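Local coordinates for protein sorbitol dehydrogenase (Gluconobacter oxydans, PDB 5ITG) that probably oxidises D-sorbitol to L-sorbose with a nicotinamide cofactor, as an NAD(P)-dependent polyol dehydrogenase of the mannitol dehydrogenase family, at residues L10-I24 and S93-L105. Sequence-based numbering, arbitrary orientation.
Sequences LPANVQAPPYDIDGI and STVRVMGALRDYL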
loop_
_atom_site.group_PDB
_atom_site.type_symbol
_atom_site.label_atom_id
_atom_site.label_comp_id
_atom_site.label_asym_id
_atom_site.label_seq_id
_atom_site.Cartn_x
_atom_site.Cartn_y
_atom_site.Cartn_z
ATOM N N LEU A 10 14.233 -4.803 28.261
ATOM C CA LEU A 10 12.914 -4.197 28.135
ATOM C C LEU A 10 11.906 -4.713 29.158
ATOM O O LEU A 10 12.043 -5.819 29.682
ATOM C CB LEU A 10 12.355 -4.449 26.730
ATOM C CG LEU A 10 13.221 -4.204 25.490
ATOM C CD1 LEU A 10 13.884 -2.841 25.579
ATOM C CD2 LEU A 10 14.263 -5.300 25.367
ATOM N N PRO A 11 10.875 -3.904 29.458
ATOM C CA PRO A 11 9.828 -4.273 30.414
ATOM C C PRO A 11 9.149 -5.569 29.986
ATOM O O PRO A 11 9.145 -5.914 28.805
ATOM C CB PRO A 11 8.884 -3.079 30.359
ATOM C CG PRO A 11 9.821 -1.942 30.122
ATOM C CD PRO A 11 10.737 -2.493 29.054
ATOM N N ALA A 12 8.571 -6.278 30.950
ATOM C CA ALA A 12 7.901 -7.550 30.693
ATOM C C ALA A 12 6.885 -7.509 29.550
ATOM O O ALA A 12 6.620 -8.528 28.913
ATOM C CB ALA A 12 7.220 -8.034 31.968
ATOM N N ASN A 13 6.323 -6.333 29.293
ATOM C CA ASN A 13 5.319 -6.174 28.241
ATOM C C ASN A 13 5.915 -5.983 26.846
ATOM O O ASN A 13 5.222 -6.143 25.841
ATOM C CB ASN A 13 4.421 -4.979 28.565
ATOM C CG ASN A 13 5.162 -3.659 28.473
ATOM O OD1 ASN A 13 6.194 -3.466 29.121
ATOM N ND2 ASN A 13 4.641 -2.740 27.663
ATOM N N VAL A 14 7.196 -5.637 26.786
ATOM C CA VAL A 14 7.864 -5.409 25.512
ATOM C C VAL A 14 8.659 -6.627 25.055
ATOM O O VAL A 14 9.512 -7.126 25.784
ATOM C CB VAL A 14 8.819 -4.202 25.606
ATOM C CG1 VAL A 14 9.440 -3.918 24.251
ATOM C CG2 VAL A 14 8.065 -2.986 26.115
ATOM N N GLN A 15 8.375 -7.108 23.848
ATOM C CA GLN A 15 9.089 -8.261 23.314
ATOM C C GLN A 15 10.372 -7.800 22.636
ATOM O O GLN A 15 10.425 -6.715 22.062
ATOM C CB GLN A 15 8.220 -9.016 22.303
ATOM C CG GLN A 15 8.962 -10.132 21.575
ATOM C CD GLN A 15 8.092 -10.867 20.571
ATOM O OE1 GLN A 15 7.408 -10.250 19.753
ATOM N NE2 GLN A 15 8.123 -12.195 20.619
ATOM N N ALA A 16 11.409 -8.629 22.704
ATOM C CA ALA A 16 12.683 -8.299 22.083
ATOM C C ALA A 16 12.880 -9.180 20.857
ATOM O O ALA A 16 12.150 -10.149 20.653
ATOM C CB ALA A 16 13.818 -8.517 23.075
ATOM N N PRO A 17 13.866 -8.848 20.013
ATOM C CA PRO A 17 14.102 -9.666 18.822
ATOM C C PRO A 17 14.240 -11.131 19.219
ATOM O O PRO A 17 15.000 -11.461 20.121
ATOM C CB PRO A 17 15.396 -9.085 18.268
ATOM C CG PRO A 17 15.271 -7.634 18.620
ATOM C CD PRO A 17 14.772 -7.687 20.043
ATOM N N PRO A 18 13.496 -12.026 18.555
ATOM C CA PRO A 18 13.549 -13.461 18.857
ATOM C C PRO A 18 14.737 -14.186 18.222
ATOM O O PRO A 18 14.570 -15.230 17.590
ATOM C CB PRO A 18 12.220 -13.965 18.313
ATOM C CG PRO A 18 12.059 -13.131 17.074
ATOM C CD PRO A 18 12.440 -11.739 17.567
ATOM N N TYR A 19 15.931 -13.630 18.396
ATOM C CA TYR A 19 17.148 -14.216 17.837
ATOM C C TYR A 19 18.363 -13.460 18.362
ATOM O O TYR A 19 18.231 -12.363 18.899
ATOM C CB TYR A 19 17.106 -14.138 16.307
ATOM C CG TYR A 19 16.832 -12.743 15.791
ATOM C CD1 TYR A 19 17.832 -11.771 15.784
ATOM C CD2 TYR A 19 15.562 -12.384 15.346
ATOM C CE1 TYR A 19 17.575 -10.479 15.350
ATOM C CE2 TYR A 19 15.292 -11.092 14.909
ATOM C CZ TYR A 19 16.303 -10.147 14.913
ATOM O OH TYR A 19 16.044 -8.874 14.478
ATOM N N ASP A 20 19.547 -14.047 18.216
ATOM C CA ASP A 20 20.762 -13.391 18.676
ATOM C C ASP A 20 21.073 -12.274 17.686
ATOM O O ASP A 20 21.451 -12.538 16.544
ATOM C CB ASP A 20 21.925 -14.384 18.715
ATOM C CG ASP A 20 23.110 -13.860 19.504
ATOM O OD1 ASP A 20 23.387 -12.641 19.428
ATOM O OD2 ASP A 20 23.773 -14.670 20.190
ATOM N N ILE A 21 20.914 -11.029 18.122
ATOM C CA ILE A 21 21.157 -9.883 17.257
ATOM C C ILE A 21 22.596 -9.833 16.736
ATOM O O ILE A 21 22.868 -9.239 15.692
ATOM C CB ILE A 21 20.833 -8.558 17.990
ATOM C CG1 ILE A 21 21.002 -7.374 17.034
ATOM C CG2 ILE A 21 21.735 -8.400 19.210
ATOM C CD1 ILE A 21 20.865 -6.021 17.699
ATOM N N ASP A 22 23.515 -10.467 17.458
ATOM C CA ASP A 22 24.918 -10.473 17.051
ATOM C C ASP A 22 25.212 -11.519 15.984
ATOM O O ASP A 22 26.243 -11.459 15.316
ATOM C CB ASP A 22 25.823 -10.730 18.261
ATOM C CG ASP A 22 25.601 -9.731 19.377
ATOM O OD1 ASP A 22 25.694 -8.509 19.115
ATOM O OD2 ASP A 22 25.339 -10.171 20.519
ATOM N N GLY A 23 24.304 -12.475 15.819
ATOM C CA GLY A 23 24.517 -13.524 14.840
ATOM C C GLY A 23 23.993 -13.278 13.436
ATOM O O GLY A 23 24.394 -13.968 12.500
ATOM N N ILE A 24 23.109 -12.300 13.269
ATOM C CA ILE A 24 22.558 -12.034 11.949
ATOM C C ILE A 24 23.487 -11.224 11.051
ATOM O O ILE A 24 24.226 -10.355 11.518
ATOM C CB ILE A 24 21.181 -11.321 12.049
ATOM C CG1 ILE A 24 21.332 -9.939 12.692
ATOM C CG2 ILE A 24 20.230 -12.174 12.871
ATOM C CD1 ILE A 24 20.031 -9.151 12.771
ATOM N N SER A 93 -3.193 -3.782 22.331
ATOM C CA SER A 93 -1.966 -3.566 21.578
ATOM C C SER A 93 -0.822 -4.350 22.205
ATOM O O SER A 93 -0.890 -4.735 23.375
ATOM C CB SER A 93 -1.598 -2.078 21.572
ATOM O OG SER A 93 -2.609 -1.290 20.972
ATOM N N THR A 94 0.216 -4.596 21.414
ATOM C CA THR A 94 1.406 -5.292 21.885
ATOM C C THR A 94 2.570 -4.500 21.307
ATOM O O THR A 94 2.417 -3.836 20.280
ATOM C CB THR A 94 1.485 -6.736 21.364
ATOM O OG1 THR A 94 1.632 -6.720 19.941
ATOM C CG2 THR A 94 0.229 -7.514 21.738
ATOM N N VAL A 95 3.724 -4.543 21.966
ATOM C CA VAL A 95 4.882 -3.806 21.475
ATOM C C VAL A 95 6.141 -4.661 21.473
ATOM O O VAL A 95 6.345 -5.501 22.354
ATOM C CB VAL A 95 5.126 -2.514 22.301
ATOM C CG1 VAL A 95 5.440 -2.857 23.744
ATOM C CG2 VAL A 95 6.257 -1.710 21.678
ATOM N N ARG A 96 6.980 -4.450 20.464
ATOM C CA ARG A 96 8.214 -5.210 20.332
ATOM C C ARG A 96 9.338 -4.343 19.779
ATOM O O ARG A 96 9.093 -3.357 19.079
ATOM C CB ARG A 96 7.990 -6.408 19.405
ATOM C CG ARG A 96 7.612 -6.028 17.974
ATOM C CD ARG A 96 7.240 -7.258 17.170
ATOM N NE ARG A 96 8.310 -8.250 17.199
ATOM C CZ ARG A 96 8.155 -9.531 16.886
ATOM N NH1 ARG A 96 6.965 -9.988 16.516
ATOM N NH2 ARG A 96 9.192 -10.357 16.941
ATOM N N VAL A 97 10.571 -4.709 20.112
ATOM C CA VAL A 97 11.739 -3.987 19.630
ATOM C C VAL A 97 12.260 -4.789 18.445
ATOM O O VAL A 97 12.628 -5.954 18.580
ATOM C CB VAL A 97 12.825 -3.881 20.728
ATOM C CG1 VAL A 97 14.053 -3.160 20.190
ATOM C CG2 VAL A 97 12.266 -3.138 21.925
HETATM N N MSE A 98 12.271 -4.150 17.282
HETATM C CA MSE A 98 12.697 -4.766 16.034
HETATM C C MSE A 98 14.206 -4.690 15.809
HETATM O O MSE A 98 14.802 -3.628 15.962
HETATM C CB MSE A 98 11.985 -4.067 14.877
HETATM C CG MSE A 98 10.472 -4.043 15.001
HETATM SE SE MSE A 98 9.697 -5.657 14.311
HETATM C CE MSE A 98 10.007 -5.290 12.437
ATOM N N GLY A 99 14.813 -5.806 15.416
ATOM C CA GLY A 99 16.247 -5.814 15.183
ATOM C C GLY A 99 16.721 -6.133 13.771
ATOM O O GLY A 99 17.925 -6.110 13.508
ATOM N N ALA A 100 15.793 -6.405 12.855
ATOM C CA ALA A 100 16.148 -6.752 11.477
ATOM C C ALA A 100 16.987 -5.720 10.709
ATOM O O ALA A 100 17.814 -6.091 9.875
ATOM C CB ALA A 100 14.881 -7.079 10.681
ATOM N N LEU A 101 16.763 -4.439 10.980
ATOM C CA LEU A 101 17.492 -3.358 10.314
ATOM C C LEU A 101 18.811 -3.164 11.051
ATOM O O LEU A 101 18.833 -2.582 12.134
ATOM C CB LEU A 101 16.668 -2.070 10.365
ATOM C CG LEU A 101 17.184 -0.828 9.639
ATOM C CD1 LEU A 101 17.301 -1.100 8.145
ATOM C CD2 LEU A 101 16.230 0.322 9.895
ATOM N N ARG A 102 19.906 -3.643 10.461
ATOM C CA ARG A 102 21.209 -3.560 11.112
ATOM C C ARG A 102 22.084 -2.359 10.782
ATOM O O ARG A 102 23.100 -2.134 11.436
ATOM C CB ARG A 102 21.992 -4.853 10.866
ATOM C CG ARG A 102 21.444 -6.066 11.621
ATOM C CD ARG A 102 21.558 -5.894 13.135
ATOM N NE ARG A 102 20.414 -5.192 13.717
ATOM C CZ ARG A 102 20.505 -4.137 14.524
ATOM N NH1 ARG A 102 21.693 -3.644 14.849
ATOM N NH2 ARG A 102 19.406 -3.577 15.015
ATOM N N ASP A 103 21.709 -1.592 9.768
ATOM C CA ASP A 103 22.478 -0.406 9.424
ATOM C C ASP A 103 21.592 0.537 8.632
ATOM O O ASP A 103 20.685 0.099 7.918
ATOM C CB ASP A 103 23.711 -0.770 8.591
ATOM C CG ASP A 103 24.858 0.218 8.781
ATOM O OD1 ASP A 103 24.598 1.379 9.171
ATOM O OD2 ASP A 103 26.022 -0.169 8.532
ATOM N N TYR A 104 21.851 1.831 8.773
ATOM C CA TYR A 104 21.093 2.851 8.065
ATOM C C TYR A 104 22.102 3.811 7.443
ATOM O O TYR A 104 22.803 4.535 8.153
ATOM C CB TYR A 104 20.176 3.594 9.037
ATOM C CG TYR A 104 19.244 4.591 8.385
ATOM C CD1 TYR A 104 19.730 5.769 7.816
ATOM C CD2 TYR A 104 17.869 4.356 8.338
ATOM C CE1 TYR A 104 18.865 6.690 7.214
ATOM C CE2 TYR A 104 16.998 5.269 7.740
ATOM C CZ TYR A 104 17.500 6.431 7.180
ATOM O OH TYR A 104 16.640 7.326 6.588
ATOM N N LEU A 105 22.178 3.806 6.118
ATOM C CA LEU A 105 23.117 4.668 5.413
ATOM C C LEU A 105 22.456 5.781 4.630
ATOM O O LEU A 105 21.410 5.590 4.013
ATOM C CB LEU A 105 23.971 3.854 4.438
ATOM C CG LEU A 105 24.995 2.857 4.977
ATOM C CD1 LEU A 105 24.313 1.747 5.748
ATOM C CD2 LEU A 105 25.786 2.288 3.804
#
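Gln15 lies alongside Arg96, both side chains pointing the same way, and sets its OE1 over the middle of one guanidinium face, 3.0 Å from Arg96 CZ. The amide and guanidinium planes are 39° apart, and the oxygen sits above the central carbon, too poorly angled to the N-H groups for hydrogen bonding. Pro18 comes to the edge of the same guanidinium. Beneath this pair the backbones join as parallel strands: Gln15 N donates to Val95 O (3.0 Å) and Gln15 O accepts from Val97 N (2.8 Å), straddling Arg96. On the other side of the sheet, Val14 CG1 meets Val97 CG2 at 3.7 Å, and Leu10 leans on that same methyl. The short strand 14-15 thus adds N-terminal residues to strand 93-106, which belongs to the mixed sheet of the Rossmann domain and pairs on with strands 56-61 and 82-87. Beyond it, Pro17 packs CG and CD against Val97 O. Tyr19, with CG wedged between backbone N and carbonyl carbon (chi1 53°), brings its hydroxyl down to the Gly99-Ala100 peptide, where the hydroxyl bonds to Glu46 of helix 41-46; a CB on Gly99 would clash with it. Arg102 folds back, bent at chi2 and chi3, and its NE donates to Gly99 O (2.7 Å, 166°), fixing the guanidinium. Ile21 CD1 lies over one face, 3.7 Å from Arg102 CZ, while Ile24 CD1 rests on the CG and CD methylenes. An alanine replacing this arginine is likely to leave Gly99 O without this donor and open a gap beneath Ile21 and Ile24. Arg102 NH2 also reaches Asp79 O.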